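Transcriptional regulator, putative (Vibrio cholerae O1 biovar eltor str. N16961, PDB 3BJN) probably represses transcription of allantoin and glyoxylate utilization operons as an IclR-type DNA-binding regulator, represented here by its C-terminal domain. Local coordinates at residues V112-S115 against V121-I124. Numbering follows the deposited sequence.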
loop_
_atom_site.group_PDB
_atom_site.type_symbol
_atom_site.label_atom_id
_atom_site.label_comp_id
_atom_site.label_asym_id
_atom_site.label_seq_id
_atom_site.Cartn_x
_atom_site.Cartn_y
_atom_site.Cartn_z
ATOM N N VAL A 112 -0.028 -0.130 -8.846
ATOM C CA VAL A 112 -1.434 0.237 -9.047
ATOM C C VAL A 112 -2.181 -1.068 -9.152
ATOM O O VAL A 112 -1.688 -2.037 -9.801
ATOM C CB VAL A 112 -1.651 1.066 -10.347
ATOM C CG1 VAL A 112 -3.126 1.427 -10.535
ATOM C CG2 VAL A 112 -0.800 2.333 -10.334
ATOM N N SER A 113 -3.358 -1.138 -8.525
ATOM C CA SER A 113 -4.230 -2.329 -8.645
ATOM C C SER A 113 -5.698 -1.891 -8.811
ATOM O O SER A 113 -6.093 -0.809 -8.369
ATOM C CB SER A 113 -4.114 -3.209 -7.412
ATOM O OG SER A 113 -4.482 -2.456 -6.259
ATOM N N THR A 114 -6.502 -2.752 -9.431
ATOM C CA THR A 114 -7.926 -2.462 -9.605
ATOM C C THR A 114 -8.771 -3.696 -9.294
ATOM O O THR A 114 -8.575 -4.764 -9.912
ATOM C CB THR A 114 -8.243 -1.999 -11.056
ATOM O OG1 THR A 114 -7.779 -2.983 -11.991
ATOM C CG2 THR A 114 -7.579 -0.660 -11.356
ATOM N N SER A 115 -9.687 -3.552 -8.329
ATOM C CA SER A 115 -10.678 -4.561 -8.016
ATOM C C SER A 115 -10.093 -5.919 -7.577
ATOM O O SER A 115 -10.751 -6.946 -7.752
ATOM C CB SER A 115 -11.650 -4.746 -9.196
ATOM O OG SER A 115 -12.422 -3.571 -9.421
ATOM N N VAL A 121 -13.066 -0.780 -6.531
ATOM C CA VAL A 121 -12.102 0.031 -5.750
ATOM C C VAL A 121 -10.703 -0.281 -6.253
ATOM O O VAL A 121 -10.379 -1.469 -6.506
ATOM C CB VAL A 121 -12.194 -0.268 -4.228
ATOM C CG1 VAL A 121 -11.318 0.742 -3.420
ATOM C CG2 VAL A 121 -13.628 -0.196 -3.726
ATOM N N SER A 122 -9.903 0.783 -6.417
ATOM C CA SER A 122 -8.506 0.667 -6.889
ATOM C C SER A 122 -7.551 1.025 -5.757
ATOM O O SER A 122 -7.963 1.677 -4.770
ATOM C CB SER A 122 -8.297 1.597 -8.090
ATOM O OG SER A 122 -9.095 1.179 -9.192
ATOM N N GLY A 123 -6.305 0.580 -5.863
ATOM C CA GLY A 123 -5.252 0.968 -4.937
ATOM C C GLY A 123 -4.047 1.532 -5.659
ATOM O O GLY A 123 -3.691 1.062 -6.743
ATOM N N ILE A 124 -3.422 2.544 -5.052
ATOM C CA ILE A 124 -2.146 3.092 -5.561
ATOM C C ILE A 124 -1.221 3.211 -4.357
ATOM O O ILE A 124 -1.600 3.801 -3.344
ATOM C CB ILE A 124 -2.328 4.468 -6.283
ATOM C CG1 ILE A 124 -3.140 4.240 -7.564
ATOM C CG2 ILE A 124 -0.954 5.055 -6.613
ATOM C CD1 ILE A 124 -3.662 5.510 -8.306
HETATM O O HOH W 1 -10.953 -0.912 -9.775
#
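Ser113 and Gly123 face each other as the hydrogen-bonded pair of an antiparallel beta hairpin, and the two backbones are closely joined here. Ser113 N gives its hydrogen to Gly123 O at 2.9 Å and an N-H...O angle of 163°, while Gly123 N returns a bond of 2.9 Å to Ser113 O. Having no side chain, Gly123 lets the Ser113 hydroxyl lie over its backbone, with OG 3.6 Å from Gly123 N; chi1 of 59° sets OG between the backbone N and carbonyl carbon of Ser113, and the hydroxyl is hydrogen-bonded to Ala68 N. On the other face, Val112 and Ile124 run side by side, both gamma carbons of the valine resting 4.1 Å from Ile124 CG1. Next to them the packing is close, the Thr114 methyl CG2 pressing against Ser122 OG at 3.2 Å. Toward the turn the contact opens to solvent: exposed Ser115 N still donates a backbone hydrogen bond to Val121 O at 2.9 Å, and a water joins Ser115 OG to Ser122 OG; Ser115 OG is also hydrogen-bonded to Gly120 N. Strand 111-114 forms one edge of the IclR C-terminal domain's antiparallel sheet within this chain; strand 121-130 is next, and backbone hydrogen bonds join its Ser122 to Ala142 and its Ile124 to Val140 of strand 133-143, with Ile124 packed on Val147, Ile154 and Ile155 of helix 144-163.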